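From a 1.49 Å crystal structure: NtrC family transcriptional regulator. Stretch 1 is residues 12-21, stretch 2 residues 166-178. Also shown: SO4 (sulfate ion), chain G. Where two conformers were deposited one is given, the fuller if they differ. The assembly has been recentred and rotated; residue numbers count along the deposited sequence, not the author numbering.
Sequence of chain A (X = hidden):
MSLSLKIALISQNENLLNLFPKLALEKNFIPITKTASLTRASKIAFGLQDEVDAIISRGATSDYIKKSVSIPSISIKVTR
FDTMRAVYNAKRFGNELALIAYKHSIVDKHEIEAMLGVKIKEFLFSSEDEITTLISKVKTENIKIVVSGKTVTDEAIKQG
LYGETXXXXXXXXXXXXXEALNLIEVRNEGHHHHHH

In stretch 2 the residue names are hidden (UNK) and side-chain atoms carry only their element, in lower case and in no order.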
# COMPACT_ATOMS: atom_id res chain seq x y z
N GLN A 12 5.45 3.16 3.24
CA GLN A 12 6.10 4.39 2.76
C GLN A 12 5.18 5.60 2.93
O GLN A 12 5.54 6.70 2.49
CB GLN A 12 6.49 4.24 1.29
CG GLN A 12 7.51 3.16 1.04
CD GLN A 12 7.90 3.12 -0.40
OE1 GLN A 12 7.13 2.68 -1.26
NE2 GLN A 12 9.09 3.60 -0.68
N ASN A 13 4.03 5.41 3.56
CA ASN A 13 3.02 6.46 3.68
C ASN A 13 3.30 7.24 4.97
O ASN A 13 3.09 6.72 6.07
CB ASN A 13 1.64 5.81 3.71
CG ASN A 13 0.54 6.79 3.47
OD1 ASN A 13 0.15 7.52 4.38
ND2 ASN A 13 0.03 6.84 2.22
N GLU A 14 3.77 8.47 4.83
CA GLU A 14 4.14 9.29 5.98
C GLU A 14 2.98 9.53 6.93
O GLU A 14 3.17 9.57 8.16
CB GLU A 14 4.77 10.62 5.55
CG GLU A 14 6.07 10.45 4.76
CD GLU A 14 7.18 9.71 5.52
OE1 GLU A 14 7.36 9.97 6.74
OE2 GLU A 14 7.89 8.88 4.91
N ASN A 15 1.77 9.67 6.40
CA ASN A 15 0.62 9.93 7.27
C ASN A 15 0.33 8.75 8.17
O ASN A 15 0.09 8.91 9.38
CB ASN A 15 -0.61 10.29 6.44
CG ASN A 15 -0.57 11.73 5.94
OD1 ASN A 15 0.32 12.51 6.31
ND2 ASN A 15 -1.54 12.08 5.11
N LEU A 16 0.39 7.54 7.60
CA LEU A 16 0.22 6.32 8.38
C LEU A 16 1.32 6.16 9.38
O LEU A 16 1.05 5.80 10.52
CB LEU A 16 0.16 5.06 7.51
CG LEU A 16 -1.03 4.81 6.59
CD1 LEU A 16 -0.87 3.47 5.89
CD2 LEU A 16 -2.32 4.84 7.39
N LEU A 17 2.56 6.42 8.96
CA LEU A 17 3.69 6.24 9.85
C LEU A 17 3.62 7.19 11.04
O LEU A 17 3.95 6.80 12.14
CB LEU A 17 5.03 6.40 9.12
CG LEU A 17 5.31 5.32 8.05
CD1 LEU A 17 6.42 5.75 7.08
CD2 LEU A 17 5.65 3.97 8.70
N ASN A 18 3.15 8.42 10.82
CA ASN A 18 3.03 9.34 11.95
C ASN A 18 1.81 9.09 12.83
O ASN A 18 1.81 9.40 14.03
CB ASN A 18 3.05 10.79 11.47
CG ASN A 18 4.34 11.17 10.78
OD1 ASN A 18 4.32 11.84 9.75
ND2 ASN A 18 5.47 10.75 11.35
N LEU A 19 0.75 8.54 12.26
CA LEU A 19 -0.43 8.21 13.03
C LEU A 19 -0.21 6.98 13.95
O LEU A 19 -0.74 6.89 15.06
CB LEU A 19 -1.60 7.94 12.08
CG LEU A 19 -2.91 7.44 12.69
CD1 LEU A 19 -3.49 8.48 13.70
CD2 LEU A 19 -3.91 7.18 11.57
N PHE A 20 0.57 6.01 13.46
CA PHE A 20 0.65 4.72 14.12
C PHE A 20 1.07 4.81 15.61
O PHE A 20 0.44 4.18 16.46
CB PHE A 20 1.56 3.82 13.28
CG PHE A 20 1.66 2.37 13.74
CD1 PHE A 20 0.56 1.53 13.61
CD2 PHE A 20 2.86 1.84 14.21
CE1 PHE A 20 0.65 0.18 13.99
CE2 PHE A 20 2.95 0.48 14.58
CZ PHE A 20 1.85 -0.32 14.45
N PRO A 21 2.12 5.59 15.95
CA PRO A 21 2.45 5.68 17.37
C PRO A 21 1.37 6.32 18.24
O PRO A 21 1.33 6.05 19.44
CB PRO A 21 3.72 6.56 17.41
CG PRO A 21 4.17 6.67 16.04
CD PRO A 21 3.10 6.28 15.09
N UNK A 166 -2.12 6.20 -4.32
CA UNK A 166 -3.34 5.81 -3.62
C UNK A 166 -2.97 5.65 -2.17
O UNK A 166 -2.10 4.82 -1.87
c UNK A 166 -4.23 4.63 -5.65
c UNK A 166 -4.49 3.29 -6.30
c UNK A 166 -5.16 4.07 -3.42
c UNK A 166 -3.88 4.49 -4.16
N UNK A 167 -3.64 6.41 -1.31
CA UNK A 167 -3.31 6.43 0.12
C UNK A 167 -4.25 5.56 0.91
O UNK A 167 -5.16 4.96 0.38
n UNK A 167 -2.59 9.95 -0.44
o UNK A 167 -1.09 8.27 -0.18
c UNK A 167 -3.34 7.88 0.62
c UNK A 167 -2.23 8.73 -0.02
N UNK A 168 -3.98 5.51 2.20
CA UNK A 168 -4.79 4.79 3.15
C UNK A 168 -5.12 5.80 4.22
O UNK A 168 -4.48 6.85 4.33
c UNK A 168 -3.97 3.67 3.79
o UNK A 168 -4.80 2.95 4.66
N UNK A 169 -6.10 5.47 5.02
CA UNK A 169 -6.53 6.40 6.04
C UNK A 169 -6.59 5.81 7.42
O UNK A 169 -6.20 4.65 7.65
N UNK A 170 -7.08 6.61 8.34
CA UNK A 170 -7.16 6.24 9.74
C UNK A 170 -8.03 5.03 10.00
O UNK A 170 -7.64 4.14 10.76
c UNK A 170 -7.62 7.44 10.60
c UNK A 170 -7.89 7.06 12.04
o UNK A 170 -7.79 9.37 12.46
o UNK A 170 -8.38 8.03 14.14
c UNK A 170 -8.04 8.24 12.94
N UNK A 171 -9.20 4.96 9.40
CA UNK A 171 -10.08 3.86 9.70
C UNK A 171 -9.45 2.53 9.27
O UNK A 171 -9.52 1.54 10.00
c UNK A 171 -12.48 3.02 9.44
c UNK A 171 -11.46 4.08 9.08
c UNK A 171 -12.83 2.93 10.93
o UNK A 171 -13.37 1.86 11.32
o UNK A 171 -12.60 3.89 11.71
N UNK A 172 -8.82 2.51 8.11
CA UNK A 172 -8.14 1.31 7.61
C UNK A 172 -7.02 0.86 8.57
O UNK A 172 -6.83 -0.34 8.86
c UNK A 172 -7.57 1.58 6.21
o UNK A 172 -8.62 1.69 5.24
N UNK A 173 -6.27 1.82 9.10
CA UNK A 173 -5.19 1.48 10.01
C UNK A 173 -5.74 1.00 11.35
O UNK A 173 -5.22 0.03 11.89
c UNK A 173 -2.21 1.19 10.59
c UNK A 173 -2.14 3.66 11.13
c UNK A 173 -4.24 2.67 10.19
c UNK A 173 -3.02 2.41 11.09
N UNK A 174 -6.80 1.64 11.86
CA UNK A 174 -7.44 1.12 13.10
C UNK A 174 -7.93 -0.30 12.94
O UNK A 174 -7.75 -1.13 13.86
c UNK A 174 -9.35 4.21 14.47
c UNK A 174 -8.65 5.55 16.40
n UNK A 174 -8.24 6.71 16.88
n UNK A 174 -8.91 5.44 15.10
n UNK A 174 -8.79 4.50 17.21
c UNK A 174 -8.59 2.03 13.52
c UNK A 174 -8.13 3.38 14.05
N UNK A 175 -8.54 -0.60 11.79
CA UNK A 175 -9.03 -1.97 11.54
C UNK A 175 -7.89 -2.96 11.51
O UNK A 175 -8.01 -4.08 12.02
c UNK A 175 -12.12 0.06 7.26
c UNK A 175 -9.83 -2.05 10.24
c UNK A 175 -11.15 -1.26 10.26
n UNK A 175 -11.65 0.56 6.12
c UNK A 175 -12.00 -1.63 9.06
n UNK A 175 -11.55 -1.01 7.81
n UNK A 175 -13.18 0.64 7.84
N UNK A 176 -6.77 -2.58 10.90
CA UNK A 176 -5.62 -3.49 10.83
C UNK A 176 -5.03 -3.74 12.21
O UNK A 176 -4.60 -4.86 12.53
c UNK A 176 -4.55 -2.94 9.86
N UNK A 177 -5.01 -2.71 13.05
CA UNK A 177 -4.52 -2.88 14.42
C UNK A 177 -5.42 -3.83 15.18
O UNK A 177 -4.91 -4.72 15.86
c UNK A 177 -3.15 0.71 14.94
c UNK A 177 -3.19 -0.75 14.53
c UNK A 177 -4.37 -1.52 15.14
c UNK A 177 -4.19 -1.69 16.65
N UNK A 178 -6.73 -3.64 15.06
CA UNK A 178 -7.68 -4.56 15.69
C UNK A 178 -7.42 -5.99 15.25
O UNK A 178 -7.38 -6.91 16.07
o UNK A 178 -11.93 -4.04 14.89
c UNK A 178 -9.13 -4.15 15.42
o UNK A 178 -12.49 -5.34 16.59
c UNK A 178 -10.16 -4.86 16.35
c UNK A 178 -11.62 -4.72 15.91
S SO4 G . -11.12 1.65 16.91
O1 SO4 G . -11.66 1.00 15.71
O2 SO4 G . -9.67 1.77 16.83
O3 SO4 G . -11.73 2.98 17.01
O4 SO4 G . -11.45 0.86 18.10
O HOH W 1 -3.78 10.04 4.25

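Position 166 carries four carbons, forked at the first with one arm two carbons long; this is Ile166, whose CA-to-CB bond points away from stretch 1. Position 167 has two carbons, the second bearing one oxygen and one nitrogen, and the oxygen lies within hydrogen-bonding reach of the Asn13 side chain. An amide this short defines Asn167. Its OD1 accepts from Asn13 ND2 at 3.0 Å, but the N-H...acceptor angle of 123° makes the bond weak.

At 168 one carbon is followed by one oxygen, and the carbon packs against Leu16: this is Ser168, with CB 3.7 Å from Leu16 CD1. Its backbone N is buried by the contact and finds no partner in the model, whereas its O accepts from a water that in turn accepts from Asn15 ND2. Position 169 has no side-chain atoms and is therefore Gly169. Its O lies 3.9 Å from Leu16 CD2.

Position 170 shows three carbons, the third carrying two oxygens, with the first carbon beside Leu19. This is Glu170, whose CB lies 3.8 Å from Leu19 CD2. The same pattern at 171, on a CA-to-CB bond that points away from stretch 1 and out of contact with it, gives Glu171. One carbon and one oxygen at 172, out of contact, identify Ser172.

Four carbons forked at the second occupy 173, touching Leu16, Leu19 and Phe20; the fork defines Leu173. At 174, three carbons, a nitrogen and a carbon bearing two more nitrogens, without contact to stretch 1, form Arg174. Its NE lies 2.8 Å from Glu170 OE2 in a salt bridge that spans about one helical turn, while its NH1 donates to sulfate O2 at 2.9 Å. Position 175 repeats this guanidinium pattern without reaching stretch 1, and is Arg175. The single carbon at 176, without contact to stretch 1, gives Ala176. Position 177 has four carbons forked at the first, one arm two carbons long, the tip of which meets the Phe20 ring: Ile177. Three carbons ending in two oxygens, remote from stretch 1, make 178 Glu178.

The contact joins a polar end to an apolar helix pair. Asn13 has two roles: its OD1 caps its own helix by accepting from Leu16 N at 3.2 Å, while its amide nitrogen reaches Asn167. Beyond it, Leu173 is central, with CD2 3.9 Å from Leu16 CD2 and 4.0 Å from Leu19 CD2, and CD1 4.1 Å from Phe20 CD1. Ile177 CD1 lies 4.0 Å from Phe20 CE1. The helices cross at -52°, and the stretches bury 451 Å².

Stretch 2 (166-178) INSGEESLRRAIE
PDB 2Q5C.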